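Local structure of Blo t 1 allergen (Blomia tropicalis, 5JT8) at residues 103-108 / 230-235; 248-253 / 326-331; 264-269 / 307-312. The protein is a mite allergen of the papain family that probably acts as a cysteine protease once its inhibitory propeptide is removed. All blocks are in the same frame, centred on the assembly; numbering follows the deposited sequence. Where two conformers were deposited one is given.

Contact 1: residues 103-108 / 230-235; sequences KEPLIN and QLRYHS. Unlike the reference sequence in segment 230-235: His-234 (reference Gln).
Arg-232 meets the backbone of Glu-104 and Pro-105 with the aliphatic part of its side chain: CB lies 3.5 Å from Glu-104 O, and CD packs 3.6 Å from Pro-105 N. CG stands anti to the backbone N (chi1 167°), and the chain runs on extended to NE, passing close to the proline ring. Farther along, the leucines meet methyl to methyl, Leu-106 CD2 being 4.0 Å from Leu-231 CD2. No direct hydrogen bond crosses the contact; a water gives a proton to Glu-104 O at 2.7 Å and accepts one from Arg-232 N at 3.0 Å, joining the two backbones. Behind Arg-232 the chain folds into a type II beta turn, Arg-232 to Ser-235, where Ser-235 OG donates to Arg-232 O over 2.6 Å. Helix 237-247 lies behind: Leu-106 N bonds to Asp-239 OD2, and both leucines touch Thr-243. At the other end, Lys-103 NZ turns back to Ala-101 O. The arrangement is an extended, irregular run between helix 94-100 and strand 117-118, lying on the type II turn in the connection from strand 227-230 to helix 237-247 of the papain-like fold.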
# COMPACT_ATOMS: atom_id res chain seq x y z
N LYS A 103 -22.16 6.14 2.19
CA LYS A 103 -22.77 6.08 3.52
C LYS A 103 -23.48 4.75 3.76
O LYS A 103 -23.77 4.40 4.90
CB LYS A 103 -23.77 7.24 3.71
CG LYS A 103 -23.14 8.62 3.53
CD LYS A 103 -21.85 8.73 4.33
CE LYS A 103 -21.15 10.08 4.11
NZ LYS A 103 -20.56 10.23 2.74
N GLU A 104 -23.73 4.00 2.69
CA GLU A 104 -24.49 2.76 2.79
C GLU A 104 -23.67 1.58 2.32
O GLU A 104 -22.73 1.76 1.54
CB GLU A 104 -25.77 2.86 1.95
CG GLU A 104 -26.76 3.87 2.48
CD GLU A 104 -27.20 3.56 3.88
OE1 GLU A 104 -27.44 2.38 4.19
OE2 GLU A 104 -27.31 4.51 4.69
N PRO A 105 -24.03 0.35 2.77
CA PRO A 105 -23.41 -0.84 2.18
C PRO A 105 -23.84 -0.99 0.73
O PRO A 105 -24.74 -0.26 0.32
CB PRO A 105 -23.95 -2.01 3.02
CG PRO A 105 -24.72 -1.40 4.13
CD PRO A 105 -25.07 0.01 3.75
N LEU A 106 -23.22 -1.89 -0.02
CA LEU A 106 -23.71 -2.23 -1.35
C LEU A 106 -25.14 -2.72 -1.30
O LEU A 106 -25.56 -3.32 -0.30
CB LEU A 106 -22.85 -3.31 -2.00
CG LEU A 106 -21.34 -3.00 -2.01
CD1 LEU A 106 -20.58 -4.14 -2.66
CD2 LEU A 106 -21.06 -1.68 -2.72
N ILE A 107 -25.90 -2.47 -2.36
CA ILE A 107 -27.19 -3.12 -2.55
C ILE A 107 -26.95 -4.63 -2.45
O ILE A 107 -26.12 -5.19 -3.17
CB ILE A 107 -27.86 -2.73 -3.90
CG1 ILE A 107 -28.34 -1.27 -3.85
CG2 ILE A 107 -29.01 -3.68 -4.23
CD1 ILE A 107 -28.63 -0.68 -5.23
N ASN A 108 -27.66 -5.27 -1.53
CA ASN A 108 -27.25 -6.56 -0.97
C ASN A 108 -27.84 -7.74 -1.70
O ASN A 108 -28.34 -8.68 -1.07
CB ASN A 108 -27.62 -6.64 0.52
CG ASN A 108 -26.88 -7.75 1.25
OD1 ASN A 108 -25.68 -7.95 1.05
ND2 ASN A 108 -27.61 -8.48 2.10
N GLN A 230 -15.22 5.36 -3.09
CA GLN A 230 -14.77 4.86 -1.80
C GLN A 230 -15.92 4.21 -1.07
O GLN A 230 -16.96 4.84 -0.92
CB GLN A 230 -14.20 5.98 -0.96
CG GLN A 230 -14.06 5.65 0.51
CD GLN A 230 -13.15 6.64 1.22
OE1 GLN A 230 -12.37 7.32 0.57
NE2 GLN A 230 -13.27 6.74 2.53
N LEU A 231 -15.73 2.97 -0.63
CA LEU A 231 -16.80 2.25 0.05
C LEU A 231 -17.05 2.80 1.46
O LEU A 231 -16.23 3.54 2.03
CB LEU A 231 -16.48 0.75 0.13
CG LEU A 231 -16.31 -0.11 -1.14
CD1 LEU A 231 -16.16 -1.60 -0.75
CD2 LEU A 231 -17.47 0.05 -2.12
N ARG A 232 -18.21 2.44 2.00
CA ARG A 232 -18.61 2.75 3.37
C ARG A 232 -17.52 2.38 4.38
O ARG A 232 -16.90 1.32 4.25
CB ARG A 232 -19.91 1.99 3.67
CG ARG A 232 -20.32 1.94 5.11
CD ARG A 232 -21.52 1.01 5.29
NE ARG A 232 -21.79 0.81 6.70
CZ ARG A 232 -21.41 -0.26 7.40
NH1 ARG A 232 -20.76 -1.25 6.81
NH2 ARG A 232 -21.70 -0.34 8.69
N TYR A 233 -17.27 3.26 5.34
CA TYR A 233 -16.36 2.99 6.45
C TYR A 233 -16.77 1.69 7.14
O TYR A 233 -17.97 1.44 7.31
CB TYR A 233 -16.36 4.16 7.46
CG TYR A 233 -15.32 4.05 8.57
CD1 TYR A 233 -13.97 4.32 8.31
CD2 TYR A 233 -15.68 3.68 9.87
CE1 TYR A 233 -13.01 4.22 9.32
CE2 TYR A 233 -14.72 3.58 10.88
CZ TYR A 233 -13.39 3.85 10.60
OH TYR A 233 -12.44 3.75 11.59
N HIS A 234 -15.80 0.86 7.50
CA HIS A 234 -16.09 -0.46 8.08
C HIS A 234 -16.94 -1.33 7.14
O HIS A 234 -17.87 -1.98 7.60
CB HIS A 234 -16.83 -0.35 9.42
CG HIS A 234 -15.95 -0.09 10.60
ND1 HIS A 234 -14.59 0.13 10.49
CD2 HIS A 234 -16.23 0.00 11.92
CE1 HIS A 234 -14.08 0.33 11.69
NE2 HIS A 234 -15.05 0.27 12.58
N SER A 235 -16.63 -1.34 5.86
CA SER A 235 -17.38 -2.21 4.97
C SER A 235 -17.22 -3.67 5.38
O SER A 235 -16.19 -4.06 5.96
CB SER A 235 -16.93 -2.02 3.52
OG SER A 235 -17.58 -0.89 2.97
O HOH W 1 -20.37 1.02 0.43

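Contact 2: residues 248-253 / 326-331. Unlike the reference sequence in segment 326-331: Tyr-327 (reference Phe).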
# COMPACT_ATOMS: atom_id res chain seq x y z
N GLY A 248 -12.37 -4.91 -9.86
CA GLY A 248 -10.92 -5.09 -9.89
C GLY A 248 -10.24 -4.85 -8.55
O GLY A 248 -10.90 -4.66 -7.52
N PRO A 249 -8.89 -4.90 -8.53
CA PRO A 249 -8.12 -4.63 -7.31
C PRO A 249 -8.49 -3.29 -6.71
O PRO A 249 -8.81 -2.34 -7.45
CB PRO A 249 -6.68 -4.65 -7.80
CG PRO A 249 -6.71 -5.68 -8.92
CD PRO A 249 -8.04 -5.42 -9.62
N VAL A 250 -8.49 -3.22 -5.38
CA VAL A 250 -8.92 -2.02 -4.68
C VAL A 250 -7.82 -1.49 -3.76
O VAL A 250 -7.00 -2.26 -3.25
CB VAL A 250 -10.20 -2.30 -3.85
CG1 VAL A 250 -11.34 -2.75 -4.78
CG2 VAL A 250 -9.93 -3.35 -2.78
N VAL A 251 -7.79 -0.17 -3.58
CA VAL A 251 -6.93 0.47 -2.58
C VAL A 251 -7.55 0.30 -1.22
O VAL A 251 -8.77 0.46 -1.07
CB VAL A 251 -6.73 1.98 -2.85
CG1 VAL A 251 -5.88 2.62 -1.74
CG2 VAL A 251 -6.12 2.21 -4.20
N ILE A 252 -6.74 -0.05 -0.23
CA ILE A 252 -7.15 -0.00 1.16
C ILE A 252 -6.13 0.79 1.98
O ILE A 252 -4.98 0.93 1.60
CB ILE A 252 -7.30 -1.42 1.80
CG1 ILE A 252 -5.95 -2.14 1.78
CG2 ILE A 252 -8.33 -2.26 1.06
CD1 ILE A 252 -5.88 -3.32 2.75
N TYR A 253 -6.58 1.32 3.10
CA TYR A 253 -5.70 1.99 4.04
C TYR A 253 -5.65 1.20 5.32
O TYR A 253 -6.69 0.85 5.87
CB TYR A 253 -6.17 3.40 4.33
CG TYR A 253 -5.59 4.41 3.39
CD1 TYR A 253 -6.06 4.53 2.10
CD2 TYR A 253 -4.56 5.25 3.80
CE1 TYR A 253 -5.54 5.45 1.24
CE2 TYR A 253 -4.02 6.19 2.93
CZ TYR A 253 -4.52 6.28 1.65
OH TYR A 253 -4.01 7.20 0.77
N ASN A 326 -11.45 -0.28 6.52
CA ASN A 326 -11.84 1.09 6.88
C ASN A 326 -12.08 1.96 5.65
O ASN A 326 -13.09 2.64 5.55
CB ASN A 326 -10.79 1.74 7.79
CG ASN A 326 -10.78 1.14 9.20
OD1 ASN A 326 -11.65 0.36 9.56
ND2 ASN A 326 -9.79 1.54 10.00
N TYR A 327 -11.14 1.92 4.70
CA TYR A 327 -11.12 2.86 3.59
C TYR A 327 -10.81 2.17 2.28
O TYR A 327 -9.69 2.25 1.76
CB TYR A 327 -10.09 3.96 3.82
CG TYR A 327 -10.25 4.71 5.11
CD1 TYR A 327 -11.28 5.63 5.28
CD2 TYR A 327 -9.38 4.50 6.17
CE1 TYR A 327 -11.42 6.33 6.46
CE2 TYR A 327 -9.52 5.19 7.35
CZ TYR A 327 -10.54 6.10 7.50
OH TYR A 327 -10.68 6.78 8.67
N VAL A 328 -11.81 1.50 1.73
CA VAL A 328 -11.63 0.74 0.52
C VAL A 328 -12.15 1.54 -0.67
O VAL A 328 -13.29 2.03 -0.64
CB VAL A 328 -12.34 -0.60 0.63
CG1 VAL A 328 -12.11 -1.44 -0.62
CG2 VAL A 328 -11.84 -1.34 1.89
N THR A 329 -11.33 1.65 -1.70
CA THR A 329 -11.66 2.47 -2.86
C THR A 329 -11.41 1.73 -4.14
O THR A 329 -10.32 1.19 -4.33
CB THR A 329 -10.84 3.77 -2.91
OG1 THR A 329 -11.09 4.53 -1.73
CG2 THR A 329 -11.19 4.60 -4.16
N TYR A 330 -12.39 1.70 -5.04
CA TYR A 330 -12.15 1.13 -6.37
C TYR A 330 -12.18 2.23 -7.45
O TYR A 330 -12.63 3.35 -7.20
CB TYR A 330 -13.18 0.03 -6.69
CG TYR A 330 -14.64 0.50 -6.85
CD1 TYR A 330 -15.50 0.54 -5.76
CD2 TYR A 330 -15.16 0.85 -8.09
CE1 TYR A 330 -16.83 0.93 -5.90
CE2 TYR A 330 -16.49 1.23 -8.25
CZ TYR A 330 -17.32 1.26 -7.14
OH TYR A 330 -18.64 1.63 -7.27
N ALA A 331 -11.66 1.91 -8.63
CA ALA A 331 -11.69 2.87 -9.72
C ALA A 331 -12.35 2.25 -10.94
O ALA A 331 -12.58 1.04 -11.00
CB ALA A 331 -10.27 3.35 -10.06
O HOH W 2 -10.82 -0.86 -8.95
O HOH W 3 -8.91 0.32 4.56
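Val-251 and Thr-329 form an antiparallel hydrogen-bonded pair: Val-251 N donates to Thr-329 O at 3.0 Å, and Thr-329 N returns a straighter bond to Val-251 O at 2.9 Å, with an N-H...O angle of 161°. Each donor lies in the plane of the carbonyl it meets. CA-H...O contacts add to this bridge, Val-328 CA reaching Val-251 O at 3.3 Å and Ile-252 CA reaching Tyr-327 O at 3.4 Å. Past the direct bonds, water takes over: one molecule joins Pro-249 O to Ala-331 N, another Tyr-253 O to Tyr-327 N. Val-328 is shared between two neighbours. With CG1 anti to its backbone N (chi1 -178°), that methyl packs 3.6 Å from Val-250 CG2, while Val-328 CG2 lies 3.7 Å from Ile-252 CG2; Val-328 and Ile-252 lie side by side, pointing the same way. Val-250 CG1 also sits 3.8 Å from Tyr-330 CB. Helix 237-247 packs on Val-250, Val-328 and Tyr-330, whereas helix 187-196 meets Val-251, Thr-329 and Ala-331. Strand 250-254 also pairs with strand 281-291, and strand 329-332 with strand 227-230, so the single bridge connects two sheets.

Contact 3: residues 264-269 / 307-312; sequences LGNGVL and WGNGGY
Leu-264 lays its carbonyl O over one face of the Trp-307 indole, while its side chain touches the ring's benzo rim. The O stands 3.5 Å above the ring plane, offset toward the rim, with Trp-307 CD1 and NE1 among the closest ring atoms. Beside the benzo ring, Leu-264 CB packs 3.7 Å from Trp-307 CZ2, and CD2 follows at 3.9 Å from the same carbon. The leucine CG is anti to its backbone N (chi1 -174°); CD2, on the next bond, reaches CZ2 and CH2 at the benzo rim. Trp-307 CG is likewise anti to its own N, and the ring rotation is held from outside by a hydrogen bond from NE1 to Phe-261 O. The same Leu-264 O also accepts from Gly-308 N at 2.8 Å, the donor tilted 30° from the carbonyl plane, so one oxygen both faces the indole and binds the backbone of segment 307-312.

Trp-307 meets Trp-303 edge-to-face and touches Asn-301; Trp-303 and Asn-301 both belong to the Asn-Ser-Trp-Gly segment characteristic of papain-family proteases. In the opposing loop, Gly-265 and Asn-266 share backbone hydrogen bonds with Glu-69 of the propeptide inhibitor domain, and Asn-266 N also bonds to Glu-69 OE1, consistent with the propeptide-binding loop of cathepsin zymogens.

Beyond Leu-264 the two segments meet glycine to glycine, with no side chain between them: Gly-308 CA is 3.3 Å from Gly-265 O, in a CA-H...O contact. Asn-266 and Asn-309 then bring their amides together, the planes turned 70° apart. Asn-266 OD1 and Asn-309 ND2 lie only 2.6 Å apart, but the angle is too poor for a hydrogen bond, so this is a close approach and not a bond. Asn-309 opens a type I' beta turn to Tyr-312; Asn-309 N donates to Tyr-312 O at 2.6 Å, and Gly-310 and Gly-311 occupy the corner.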
# COMPACT_ATOMS: atom_id res chain seq x y z
N LEU A 264 6.34 -8.78 8.00
CA LEU A 264 5.70 -9.95 7.41
C LEU A 264 6.50 -10.57 6.27
O LEU A 264 6.96 -9.86 5.38
CB LEU A 264 4.30 -9.59 6.91
CG LEU A 264 3.41 -10.72 6.40
CD1 LEU A 264 3.27 -11.80 7.47
CD2 LEU A 264 2.04 -10.18 6.01
N GLY A 265 6.68 -11.89 6.32
CA GLY A 265 7.18 -12.66 5.19
C GLY A 265 6.09 -13.61 4.70
O GLY A 265 4.97 -13.19 4.43
N ASN A 266 6.42 -14.90 4.60
CA ASN A 266 5.42 -15.93 4.31
C ASN A 266 4.47 -16.18 5.48
O ASN A 266 4.83 -15.95 6.64
CB ASN A 266 6.11 -17.25 3.93
CG ASN A 266 6.69 -17.23 2.53
OD1 ASN A 266 5.97 -17.44 1.55
ND2 ASN A 266 7.99 -17.01 2.42
N GLY A 267 3.27 -16.68 5.18
CA GLY A 267 2.32 -17.09 6.21
C GLY A 267 1.07 -16.23 6.27
O GLY A 267 0.98 -15.19 5.61
N VAL A 268 0.09 -16.66 7.06
CA VAL A 268 -1.12 -15.86 7.21
C VAL A 268 -1.12 -15.17 8.57
O VAL A 268 -1.14 -15.82 9.62
CB VAL A 268 -2.41 -16.70 7.07
CG1 VAL A 268 -3.62 -15.79 7.28
CG2 VAL A 268 -2.45 -17.35 5.71
N LEU A 269 -1.09 -13.85 8.53
CA LEU A 269 -1.12 -13.05 9.73
C LEU A 269 -2.49 -13.12 10.38
O LEU A 269 -3.47 -12.59 9.85
CB LEU A 269 -0.75 -11.59 9.41
CG LEU A 269 -0.34 -10.72 10.59
CD1 LEU A 269 0.81 -11.37 11.36
CD2 LEU A 269 0.07 -9.33 10.09
N TRP A 307 9.69 -8.16 0.75
CA TRP A 307 8.69 -8.21 1.82
C TRP A 307 7.61 -9.25 1.52
O TRP A 307 7.31 -9.53 0.36
CB TRP A 307 8.04 -6.83 2.03
CG TRP A 307 6.94 -6.77 3.09
CD1 TRP A 307 7.09 -6.43 4.40
CD2 TRP A 307 5.54 -7.05 2.90
NE1 TRP A 307 5.87 -6.47 5.04
CE2 TRP A 307 4.91 -6.85 4.15
CE3 TRP A 307 4.77 -7.44 1.81
CZ2 TRP A 307 3.54 -7.03 4.33
CZ3 TRP A 307 3.39 -7.63 2.00
CH2 TRP A 307 2.80 -7.42 3.25
N GLY A 308 7.02 -9.80 2.58
CA GLY A 308 5.98 -10.80 2.45
C GLY A 308 6.44 -11.95 1.58
O GLY A 308 7.58 -12.38 1.67
N ASN A 309 5.54 -12.45 0.73
CA ASN A 309 5.88 -13.49 -0.23
C ASN A 309 5.98 -12.89 -1.64
O ASN A 309 4.98 -12.73 -2.33
CB ASN A 309 4.82 -14.61 -0.20
CG ASN A 309 5.21 -15.81 -1.05
OD1 ASN A 309 5.97 -15.69 -2.02
ND2 ASN A 309 4.70 -16.98 -0.69
N GLY A 310 7.19 -12.58 -2.07
CA GLY A 310 7.38 -11.89 -3.34
C GLY A 310 6.67 -10.54 -3.42
O GLY A 310 6.30 -10.09 -4.50
N GLY A 311 6.50 -9.88 -2.27
CA GLY A 311 5.93 -8.54 -2.25
C GLY A 311 4.45 -8.54 -1.91
O GLY A 311 3.82 -7.48 -1.78
N TYR A 312 3.90 -9.74 -1.79
CA TYR A 312 2.49 -9.95 -1.45
C TYR A 312 2.37 -10.49 -0.02
O TYR A 312 3.22 -11.26 0.43
CB TYR A 312 1.82 -10.91 -2.45
CG TYR A 312 1.63 -10.29 -3.83
CD1 TYR A 312 0.50 -9.54 -4.12
CD2 TYR A 312 2.59 -10.44 -4.83
CE1 TYR A 312 0.32 -8.97 -5.37
CE2 TYR A 312 2.41 -9.88 -6.08
CZ TYR A 312 1.27 -9.13 -6.33
OH TYR A 312 1.07 -8.55 -7.57

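Contact 2 is the buried one of the three, contact 3 is partly buried, and contact 1 lies on the surface. Contacts 1 and 2 adjoin: segments 230-235 and 326-331 touch, Leu-231 N probably bonding to Val-328 O, and helix 237-247 packs against both contacts. Contact 3 stands apart, about 20 Å from contact 2 between centres, yet both reach the same mixed sheet. The chemistry follows location. Paired backbone bonds and branched aliphatic packing serve the interior in contact 2; a single water and an arginine stem join the two segments at the surface in contact 1; contact 3 combines an aromatic face, glycines and asparagine amides between two loops.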